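Local structure of putative PAS/PAC sensor protein (Nakamurella multipartita DSM 44233, 6HMJ) at residues A[291-294]-A[295-298]; A[348-351]-A[352-355]; A[190-193]-A[194-197]. The protein senses blue light through an FMN-binding light-oxygen-voltage (LOV) domain and mediates RNA binding and translational regulation, the RNA probably being bound by its ANTAR domain. All coordinates share one frame; numbering follows the deposited sequence.

Contact 1: A[291-294]-A[295-298]. With FMN (flavin mononucleotide), chain E.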
ATOM      1  N   SER A 291     -36.736   6.521  -0.198  1.00 60.43           N
ATOM      2  CA  SER A 291     -36.019   5.458   0.495  1.00 60.44           C
ATOM      3  C   SER A 291     -35.807   5.775   1.973  1.00 60.91           C
ATOM      4  O   SER A 291     -34.831   5.327   2.574  1.00 62.67           O
ATOM      5  CB  SER A 291     -34.675   5.200  -0.185  1.00 59.14           C
ATOM      6  OG  SER A 291     -34.839   4.972  -1.574  1.00 60.82           O
ATOM      7  N   GLY A 292     -36.716   6.539   2.573  1.00 62.63           N
ATOM      8  CA  GLY A 292     -36.568   6.923   3.968  1.00 62.68           C
ATOM      9  C   GLY A 292     -37.020   5.824   4.909  1.00 66.58           C
ATOM     10  O   GLY A 292     -38.109   5.261   4.750  1.00 69.71           O
ATOM     11  N   ASP A 293     -36.174   5.497   5.877  1.00 66.08           N
ATOM     12  CA  ASP A 293     -36.526   4.476   6.853  1.00 70.26           C
ATOM     13  C   ASP A 293     -37.739   4.949   7.650  1.00 74.22           C
ATOM     14  O   ASP A 293     -37.721   6.063   8.189  1.00 73.69           O
ATOM     15  CB  ASP A 293     -35.351   4.205   7.789  1.00 71.27           C
ATOM     16  CG  ASP A 293     -35.594   3.021   8.695  1.00 76.59           C
ATOM     17  OD1 ASP A 293     -35.545   1.873   8.203  1.00 78.64           O
ATOM     18  OD2 ASP A 293     -35.842   3.238   9.899  1.00 79.06           O
ATOM     19  N   PRO A 294     -38.800   4.141   7.762  1.00 64.87           N
ATOM     20  CA  PRO A 294     -39.989   4.605   8.499  1.00 66.96           C
ATOM     21  C   PRO A 294     -39.700   5.113   9.902  1.00 67.43           C
ATOM     22  O   PRO A 294     -40.247   6.148  10.304  1.00 66.00           O
ATOM     23  CB  PRO A 294     -40.881   3.355   8.532  1.00 70.08           C
ATOM     24  CG  PRO A 294     -40.463   2.559   7.357  1.00 69.91           C
ATOM     25  CD  PRO A 294     -38.994   2.794   7.195  1.00 67.54           C
ATOM     26  N   HIS A 295     -38.858   4.412  10.664  1.00 70.58           N
ATOM     27  CA  HIS A 295     -38.574   4.836  12.031  1.00 73.61           C
ATOM     28  C   HIS A 295     -37.792   6.142  12.053  1.00 70.78           C
ATOM     29  O   HIS A 295     -38.049   7.013  12.892  1.00 71.17           O
ATOM     30  CB  HIS A 295     -37.811   3.740  12.772  1.00 77.65           C
ATOM     31  CG  HIS A 295     -38.568   2.457  12.885  1.00 84.48           C
ATOM     32  ND1 HIS A 295     -38.874   1.675  11.791  1.00 86.19           N
ATOM     33  CD2 HIS A 295     -39.094   1.822  13.959  1.00 88.80           C
ATOM     34  CE1 HIS A 295     -39.549   0.611  12.187  1.00 89.28           C
ATOM     35  NE2 HIS A 295     -39.696   0.676  13.498  1.00 90.73           N
ATOM     36  N   GLU A 296     -36.823   6.290  11.147  1.00 68.71           N
ATOM     37  CA  GLU A 296     -36.056   7.528  11.077  1.00 67.82           C
ATOM     38  C   GLU A 296     -36.955   8.711  10.738  1.00 67.40           C
ATOM     39  O   GLU A 296     -36.812   9.795  11.317  1.00 67.75           O
ATOM     40  CB  GLU A 296     -34.929   7.385  10.055  1.00 66.99           C
ATOM     41  CG  GLU A 296     -33.834   6.423  10.500  1.00 68.12           C
ATOM     42  CD  GLU A 296     -32.782   6.180   9.432  1.00 66.84           C
ATOM     43  OE1 GLU A 296     -32.681   6.995   8.490  1.00 65.21           O
ATOM     44  OE2 GLU A 296     -32.059   5.165   9.532  1.00 66.32           O
ATOM     45  N   ARG A 297     -37.892   8.525   9.803  1.00 66.15           N
ATOM     46  CA  ARG A 297     -38.807   9.605   9.455  1.00 65.27           C
ATOM     47  C   ARG A 297     -39.636  10.010  10.666  1.00 65.91           C
ATOM     48  O   ARG A 297     -39.796  11.200  10.963  1.00 66.03           O
ATOM     49  CB  ARG A 297     -39.736   9.185   8.312  1.00 66.61           C
ATOM     50  CG  ARG A 297     -39.064   8.528   7.109  1.00 67.09           C
ATOM     51  CD  ARG A 297     -39.686   8.968   5.783  1.00 67.37           C
ATOM     52  NE  ARG A 297     -41.113   9.265   5.892  1.00 68.37           N
ATOM     53  CZ  ARG A 297     -42.088   8.364   5.837  1.00 68.60           C
ATOM     54  NH1 ARG A 297     -41.808   7.079   5.674  1.00 70.46           N
ATOM     55  NH2 ARG A 297     -43.349   8.756   5.949  1.00 67.87           N
ATOM     56  N   SER A 298     -40.175   9.022  11.383  1.00 68.12           N
ATOM     57  CA  SER A 298     -41.011   9.310  12.541  1.00 69.16           C
ATOM     58  C   SER A 298     -40.247  10.095  13.600  1.00 68.11           C
ATOM     59  O   SER A 298     -40.803  10.999  14.233  1.00 69.20           O
ATOM     60  CB  SER A 298     -41.549   8.006  13.127  1.00 72.08           C
ATOM     61  OG  SER A 298     -42.371   8.260  14.251  1.00 76.02           O
TER
HETATM   62  N1  FMN E 400     -34.827  15.216   5.540  1.00 54.27           N
HETATM   63  C2  FMN E 400     -33.830  14.661   4.816  1.00 55.54           C
HETATM   64  O2  FMN E 400     -33.856  13.431   4.591  1.00 55.91           O
HETATM   65  N3  FMN E 400     -32.806  15.379   4.325  1.00 56.68           N
HETATM   66  C4  FMN E 400     -32.693  16.697   4.516  1.00 55.55           C
HETATM   67  O4  FMN E 400     -31.726  17.331   4.044  1.00 54.19           O
HETATM   68  C4A FMN E 400     -33.743  17.383   5.297  1.00 55.94           C
HETATM   69  N5  FMN E 400     -33.705  18.708   5.533  1.00 56.31           N
HETATM   70  C5A FMN E 400     -34.683  19.305   6.253  1.00 56.24           C
HETATM   71  C6  FMN E 400     -34.609  20.675   6.481  1.00 54.91           C
HETATM   72  C7  FMN E 400     -35.597  21.319   7.212  1.00 53.70           C
HETATM   73  C7M FMN E 400     -35.499  22.804   7.444  1.00 53.77           C
HETATM   74  C8  FMN E 400     -36.735  20.535   7.761  1.00 53.99           C
HETATM   75  C8M FMN E 400     -37.826  21.192   8.564  1.00 54.53           C
HETATM   76  C9  FMN E 400     -36.808  19.168   7.539  1.00 54.25           C
HETATM   77  C9A FMN E 400     -35.825  18.513   6.803  1.00 55.01           C
HETATM   78  N10 FMN E 400     -35.875  17.116   6.557  1.00 55.41           N
HETATM   79  C10 FMN E 400     -34.840  16.537   5.810  1.00 55.54           C
HETATM   80  C1' FMN E 400     -36.937  16.236   7.057  1.00 54.57           C
HETATM   81  C2' FMN E 400     -38.011  16.040   6.006  1.00 53.95           C
HETATM   82  O2' FMN E 400     -38.209  17.237   5.251  1.00 54.58           O
HETATM   83  C3' FMN E 400     -39.306  15.650   6.691  1.00 54.01           C
HETATM   84  O3' FMN E 400     -39.675  16.690   7.610  1.00 55.02           O
HETATM   85  C4' FMN E 400     -39.207  14.347   7.468  1.00 53.69           C
HETATM   86  O4' FMN E 400     -38.806  13.284   6.603  1.00 51.35           O
HETATM   87  C5' FMN E 400     -40.577  14.108   8.084  1.00 55.89           C
HETATM   88  O5' FMN E 400     -41.046  12.789   7.843  1.00 56.32           O
HETATM   89  P   FMN E 400     -42.146  12.545   6.699  1.00 54.86           P
HETATM   90  O1P FMN E 400     -42.341  11.052   6.757  1.00 58.79           O
HETATM   91  O2P FMN E 400     -43.329  13.363   7.158  1.00 56.76           O
HETATM   92  O3P FMN E 400     -41.526  13.088   5.434  1.00 55.61           O
HETATM   93  O   HOH W   1     -33.338   6.848   5.238  1.00 41.58           O

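Contact 2: A[348-351]-A[352-355]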
ATOM      1  N   LEU A 348     -25.025  18.830   5.909  1.00 52.98           N
ATOM      2  CA  LEU A 348     -23.580  18.636   5.844  1.00 51.05           C
ATOM      3  C   LEU A 348     -23.289  17.257   5.277  1.00 51.01           C
ATOM      4  O   LEU A 348     -23.850  16.261   5.743  1.00 52.04           O
ATOM      5  CB  LEU A 348     -22.930  18.772   7.226  1.00 49.75           C
ATOM      6  CG  LEU A 348     -22.951  20.160   7.866  1.00 50.73           C
ATOM      7  CD1 LEU A 348     -22.535  20.070   9.321  1.00 52.50           C
ATOM      8  CD2 LEU A 348     -22.038  21.118   7.111  1.00 49.21           C
ATOM      9  N   ASP A 349     -22.419  17.206   4.272  1.00 50.23           N
ATOM     10  CA  ASP A 349     -21.940  15.936   3.735  1.00 48.35           C
ATOM     11  C   ASP A 349     -20.847  15.414   4.660  1.00 46.94           C
ATOM     12  O   ASP A 349     -19.724  15.932   4.662  1.00 47.91           O
ATOM     13  CB  ASP A 349     -21.424  16.119   2.312  1.00 49.07           C
ATOM     14  CG  ASP A 349     -20.993  14.814   1.678  1.00 50.10           C
ATOM     15  OD1 ASP A 349     -21.062  13.770   2.362  1.00 51.19           O
ATOM     16  OD2 ASP A 349     -20.590  14.827   0.496  1.00 51.09           O
ATOM     17  N   VAL A 350     -21.175  14.394   5.450  1.00 44.11           N
ATOM     18  CA  VAL A 350     -20.241  13.838   6.422  1.00 45.16           C
ATOM     19  C   VAL A 350     -19.896  12.408   6.027  1.00 46.85           C
ATOM     20  O   VAL A 350     -19.635  11.557   6.886  1.00 47.88           O
ATOM     21  CB  VAL A 350     -20.823  13.900   7.846  1.00 43.49           C
ATOM     22  CG1 VAL A 350     -21.052  15.345   8.251  1.00 43.17           C
ATOM     23  CG2 VAL A 350     -22.117  13.107   7.939  1.00 44.20           C
ATOM     24  N   THR A 351     -19.893  12.139   4.721  1.00 47.92           N
ATOM     25  CA  THR A 351     -19.654  10.785   4.237  1.00 49.68           C
ATOM     26  C   THR A 351     -18.310  10.251   4.724  1.00 50.27           C
ATOM     27  O   THR A 351     -18.235   9.161   5.303  1.00 50.64           O
ATOM     28  CB  THR A 351     -19.718  10.763   2.708  1.00 48.83           C
ATOM     29  OG1 THR A 351     -21.011  11.206   2.278  1.00 46.55           O
ATOM     30  CG2 THR A 351     -19.455   9.357   2.180  1.00 49.79           C
ATOM     31  N   GLU A 352     -17.233  11.009   4.496  1.00 48.16           N
ATOM     32  CA  GLU A 352     -15.903  10.524   4.856  1.00 49.77           C
ATOM     33  C   GLU A 352     -15.798  10.243   6.350  1.00 50.66           C
ATOM     34  O   GLU A 352     -15.205   9.240   6.759  1.00 52.37           O
ATOM     35  CB  GLU A 352     -14.846  11.538   4.430  1.00 51.48           C
ATOM     36  CG  GLU A 352     -14.650  11.631   2.933  1.00 54.67           C
ATOM     37  CD  GLU A 352     -13.999  10.387   2.364  1.00 58.37           C
ATOM     38  OE1 GLU A 352     -14.729   9.524   1.830  1.00 58.24           O
ATOM     39  OE2 GLU A 352     -12.756  10.270   2.450  1.00 59.47           O
ATOM     40  N   ARG A 353     -16.366  11.118   7.180  1.00 49.81           N
ATOM     41  CA  ARG A 353     -16.369  10.875   8.618  1.00 48.44           C
ATOM     42  C   ARG A 353     -17.159   9.616   8.952  1.00 50.42           C
ATOM     43  O   ARG A 353     -16.720   8.786   9.757  1.00 51.56           O
ATOM     44  CB  ARG A 353     -16.941  12.090   9.347  1.00 46.17           C
ATOM     45  CG  ARG A 353     -16.874  12.002  10.858  1.00 47.39           C
ATOM     46  CD  ARG A 353     -18.214  11.616  11.448  1.00 50.75           C
ATOM     47  NE  ARG A 353     -19.172  12.712  11.389  1.00 52.54           N
ATOM     48  CZ  ARG A 353     -20.467  12.592  11.663  1.00 53.69           C
ATOM     49  NH1 ARG A 353     -20.973  11.418  12.018  1.00 54.82           N
ATOM     50  NH2 ARG A 353     -21.255  13.652  11.583  1.00 53.66           N
ATOM     51  N   VAL A 354     -18.340   9.462   8.348  1.00 51.33           N
ATOM     52  CA  VAL A 354     -19.171   8.291   8.616  1.00 51.64           C
ATOM     53  C   VAL A 354     -18.466   7.023   8.155  1.00 51.88           C
ATOM     54  O   VAL A 354     -18.533   5.981   8.817  1.00 49.55           O
ATOM     55  CB  VAL A 354     -20.549   8.448   7.944  1.00 50.55           C
ATOM     56  CG1 VAL A 354     -21.258   7.099   7.844  1.00 51.17           C
ATOM     57  CG2 VAL A 354     -21.401   9.443   8.715  1.00 49.43           C
ATOM     58  N   GLU A 355     -17.793   7.085   7.004  1.00 55.61           N
ATOM     59  CA  GLU A 355     -17.086   5.914   6.498  1.00 58.62           C
ATOM     60  C   GLU A 355     -16.019   5.452   7.483  1.00 58.86           C
ATOM     61  O   GLU A 355     -15.841   4.246   7.698  1.00 58.84           O
ATOM     62  CB  GLU A 355     -16.467   6.227   5.137  1.00 61.71           C
ATOM     63  CG  GLU A 355     -16.299   5.009   4.246  1.00 65.44           C
ATOM     64  CD  GLU A 355     -17.621   4.463   3.756  1.00 65.07           C
ATOM     65  OE1 GLU A 355     -18.363   5.216   3.094  1.00 63.87           O
ATOM     66  OE2 GLU A 355     -17.916   3.285   4.043  1.00 66.91           O
TER
HETATM   67  O   HOH W   2     -17.315  14.080   3.799  1.00 53.94           O

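Contact 3: A[190-193]-A[194-197]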
ATOM      1  N   LEU A 190     -14.107  10.034  -6.446  1.00 80.09           N
ATOM      2  CA  LEU A 190     -14.619   9.640  -5.140  1.00 77.49           C
ATOM      3  C   LEU A 190     -13.630  10.025  -4.047  1.00 75.15           C
ATOM      4  O   LEU A 190     -12.434   9.738  -4.170  1.00 76.25           O
ATOM      5  CB  LEU A 190     -14.880   8.134  -5.110  1.00 76.86           C
ATOM      6  CG  LEU A 190     -16.303   7.672  -5.416  1.00 76.43           C
ATOM      7  CD1 LEU A 190     -16.774   8.107  -6.779  1.00 79.09           C
ATOM      8  CD2 LEU A 190     -16.331   6.154  -5.322  1.00 75.42           C
ATOM      9  N   PRO A 191     -14.078  10.670  -2.969  1.00 71.79           N
ATOM     10  CA  PRO A 191     -13.181  10.880  -1.828  1.00 69.28           C
ATOM     11  C   PRO A 191     -12.677   9.541  -1.307  1.00 67.25           C
ATOM     12  O   PRO A 191     -13.341   8.510  -1.435  1.00 67.22           O
ATOM     13  CB  PRO A 191     -14.055  11.617  -0.808  1.00 68.16           C
ATOM     14  CG  PRO A 191     -15.458  11.308  -1.194  1.00 68.54           C
ATOM     15  CD  PRO A 191     -15.451  11.128  -2.684  1.00 70.78           C
ATOM     16  N   LEU A 192     -11.484   9.570  -0.710  1.00 64.73           N
ATOM     17  CA  LEU A 192     -10.700   8.349  -0.536  1.00 62.72           C
ATOM     18  C   LEU A 192     -11.455   7.281   0.251  1.00 59.44           C
ATOM     19  O   LEU A 192     -11.488   6.112  -0.152  1.00 59.51           O
ATOM     20  CB  LEU A 192      -9.372   8.681   0.149  1.00 63.44           C
ATOM     21  CG  LEU A 192      -8.458   7.491   0.449  1.00 62.49           C
ATOM     22  CD1 LEU A 192      -8.196   6.679  -0.810  1.00 62.77           C
ATOM     23  CD2 LEU A 192      -7.147   7.967   1.057  1.00 62.90           C
ATOM     24  N   ARG A 193     -12.058   7.650   1.382  1.00 56.35           N
ATOM     25  CA  ARG A 193     -12.669   6.634   2.237  1.00 54.72           C
ATOM     26  C   ARG A 193     -13.856   5.969   1.551  1.00 56.98           C
ATOM     27  O   ARG A 193     -14.011   4.743   1.618  1.00 58.08           O
ATOM     28  CB  ARG A 193     -13.086   7.248   3.570  1.00 52.03           C
ATOM     29  CG  ARG A 193     -11.912   7.745   4.373  1.00 52.13           C
ATOM     30  CD  ARG A 193     -12.336   8.459   5.638  1.00 51.77           C
ATOM     31  NE  ARG A 193     -11.174   8.948   6.378  1.00 51.92           N
ATOM     32  CZ  ARG A 193     -11.239   9.758   7.427  1.00 52.28           C
ATOM     33  NH1 ARG A 193     -12.415  10.187   7.873  1.00 52.53           N
ATOM     34  NH2 ARG A 193     -10.123  10.144   8.029  1.00 52.96           N
ATOM     35  N   ARG A 194     -14.707   6.757   0.891  1.00 57.55           N
ATOM     36  CA  ARG A 194     -15.757   6.177   0.060  1.00 57.93           C
ATOM     37  C   ARG A 194     -15.150   5.295  -1.023  1.00 56.14           C
ATOM     38  O   ARG A 194     -15.617   4.177  -1.263  1.00 54.91           O
ATOM     39  CB  ARG A 194     -16.598   7.298  -0.559  1.00 61.11           C
ATOM     40  CG  ARG A 194     -17.643   6.874  -1.592  1.00 64.34           C
ATOM     41  CD  ARG A 194     -18.876   6.264  -0.944  1.00 66.23           C
ATOM     42  NE  ARG A 194     -19.936   6.036  -1.923  1.00 69.43           N
ATOM     43  CZ  ARG A 194     -20.677   7.002  -2.460  1.00 71.32           C
ATOM     44  NH1 ARG A 194     -20.473   8.270  -2.120  1.00 71.07           N
ATOM     45  NH2 ARG A 194     -21.620   6.705  -3.343  1.00 73.25           N
ATOM     46  N   ARG A 195     -14.096   5.785  -1.675  1.00 56.66           N
ATOM     47  CA  ARG A 195     -13.438   5.031  -2.735  1.00 60.86           C
ATOM     48  C   ARG A 195     -12.949   3.677  -2.234  1.00 63.35           C
ATOM     49  O   ARG A 195     -13.176   2.642  -2.873  1.00 63.87           O
ATOM     50  CB  ARG A 195     -12.275   5.859  -3.281  1.00 61.82           C
ATOM     51  CG  ARG A 195     -11.766   5.449  -4.641  1.00 63.60           C
ATOM     52  CD  ARG A 195     -10.486   6.199  -4.960  1.00 64.60           C
ATOM     53  NE  ARG A 195     -10.601   7.614  -4.614  1.00 64.65           N
ATOM     54  CZ  ARG A 195      -9.575   8.408  -4.316  1.00 65.59           C
ATOM     55  NH1 ARG A 195      -8.334   7.937  -4.312  1.00 66.83           N
ATOM     56  NH2 ARG A 195      -9.794   9.680  -4.013  1.00 65.69           N
ATOM     57  N   LEU A 196     -12.264   3.665  -1.089  1.00 63.54           N
ATOM     58  CA  LEU A 196     -11.715   2.419  -0.565  1.00 63.57           C
ATOM     59  C   LEU A 196     -12.820   1.478  -0.102  1.00 61.68           C
ATOM     60  O   LEU A 196     -12.716   0.258  -0.275  1.00 60.81           O
ATOM     61  CB  LEU A 196     -10.750   2.727   0.579  1.00 63.88           C
ATOM     62  CG  LEU A 196      -9.863   1.597   1.099  1.00 65.47           C
ATOM     63  CD1 LEU A 196      -9.077   0.937  -0.021  1.00 66.92           C
ATOM     64  CD2 LEU A 196      -8.926   2.149   2.160  1.00 66.05           C
ATOM     65  N   SER A 197     -13.885   2.023   0.489  1.00 62.76           N
ATOM     66  CA  SER A 197     -14.985   1.184   0.953  1.00 63.71           C
ATOM     67  C   SER A 197     -15.601   0.393  -0.193  1.00 63.57           C
ATOM     68  O   SER A 197     -15.893  -0.800  -0.046  1.00 63.38           O
ATOM     69  CB  SER A 197     -16.045   2.044   1.640  1.00 66.13           C
ATOM     70  OG  SER A 197     -17.178   1.267   1.988  1.00 68.39           O
TER

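Contact 1: A[291-294]-A[295-298]
The N-terminal cap of helix 294-305, one wall of the FMN phosphate site in the PAS-fold LOV domain, brings Asp293 over the first turn of the helix. Asp293 is the N-cap residue. With CG anti to the backbone N (chi1 -172°), its carboxylate turns back toward the amides of the first turn: OD2 accepts from His295 N at 3.3 Å and from Glu296 N at 3.4 Å, both weak bonds. One oxygen thus serves two N-H groups, while OD1 forms a long, weak ion pair with Lys211. The helix proper is set by stronger backbone bonds, Arg297 N to Asp293 O at 2.9 Å and Ser298 N to Pro294 O at 3.1 Å.

The Glu296 chain runs extended past Asp293, its CD 3.6 Å from Asp293 CB. A direct capping box would have the glutamate accept from the Asp293 amide; here water 1 stands between them, accepting from Asp293 N at 3.2 Å and donating weakly to Glu296 OE1. Glu296 OE2 is held instead by Gly212 N. Asp293 OD2 and Glu296 OE2 lie 4.3 Å apart, like charges whose repulsion this N-H may ease.

Arg297 leaves the same turn toward the flavin. Bends at chi2 and chi3 bring its guanidinium edge to the phosphate, whose phosphorus lies in the guanidinium plane, and Gln288, itself bonded to FMN, touches the arginine. NE and NH2 both reach FMN O1P, NE implausibly close and NH2 weakly, and O1P clashes with CZ, so both bonds are doubtful in detail. Nearer the backbone, Arg297 CG passes 4.0 Å from Gly292 C.

Contact 2: A[348-351]-A[352-355]
Asp349 OD1 takes two bonds from Thr351 at the start of helix 351-372. The hydroxyl OG1 donates to its syn lone pair at 2.6 Å, and Thr351 N reaches it at 3.1 Å on the anti side, 31° out of the carboxylate plane, closing an Asx turn. OG1 also accepts from Trp325 N of strand 323-334, so the threonine hydroxyl ties the turn to the sheet. Across the junction, water 2 accepts from Glu352 N and donates to Asp349 O.

Asp349, Val350 and Thr351 form the Asp-x-Thr sequence found in many PAS sensors where the last strand of the core passes into the following helix. That helix starts with Val354 N bonded to Val350 O at 2.9 Å and Glu355 N to Thr351 O at 2.7 Å. Val350 and Arg353 run side by side in the same direction: the valine lies over one face of the guanidinium, with CG2 3.8 Å above its plane, offset toward the rim, and CG1 3.7 Å from NH2. Turns at chi2 and chi3 bring the guanidinium against Val350, and NH2 also forms a salt bridge with Glu327. Val350 CG2 also meets Val354 CG2, 3.8 Å away, and both valines rest on Leu313.

Contact 3: A[190-193]-A[194-197]
Arg195 reaches back around the start of helix 192-202 and grips Leu190 O side-on with two nitrogens, NH2 at 2.6 Å and NE at 2.8 Å. The oxygen lies within 2° of the guanidinium plane; NH2 arrives close to the carbonyl axis, while NE is tilted 29° from the carbonyl plane. CG anti to the backbone N (chi1 -161°) and a bend at chi3 swing the head toward the preceding loop. Leu192 places CD1 over one face, 3.7 Å from NH1, and the Leu190 CB packs 3.9 Å from Arg195 CB. Leu190 CD2 extends the apolar patch to Arg194 CG.

Further out, Asp151 of the second subunit forms a salt bridge with Arg195 NH2, and Leu183 of helix 172-185 touches both Leu192 and Arg195. The first turn of the helix is bonded by Arg195 N to Pro191 O at 2.8 Å. Ahead of it, the Glu352 carboxylate from helix 351-372 accepts from Arg193 N and Arg194 N, N-H groups of the first turn, from another part of the chain.

The paired N-H groups restrain rotation of the guanidinium and probably polarise the Leu190 carbonyl, while NH2, shared with Asp151, links this turn to the dimer interface.

Along the chain the order is contact 3, contact 1, contact 2. Contacts 2 and 3 are neighbours, with centres 11 Å apart, and touch where helix 351-372 meets helix 192-202; besides the Glu352 bonds to the first-turn amides, Glu355 OE2 is bonded to Ser197 OG. Contact 1 lies apart, its centre about 20 Å from that of contact 2 and about 26 Å from that of contact 3, on the FMN phosphate side of the LOV domain. Contact 2 leaves the antiparallel sheet of that domain, and contact 3 packs on helices 114-149 and 172-185, which carry much of the ANTAR region. Contacts 2 and 3 thus join sensor and ANTAR helices, a possible route for the light signal.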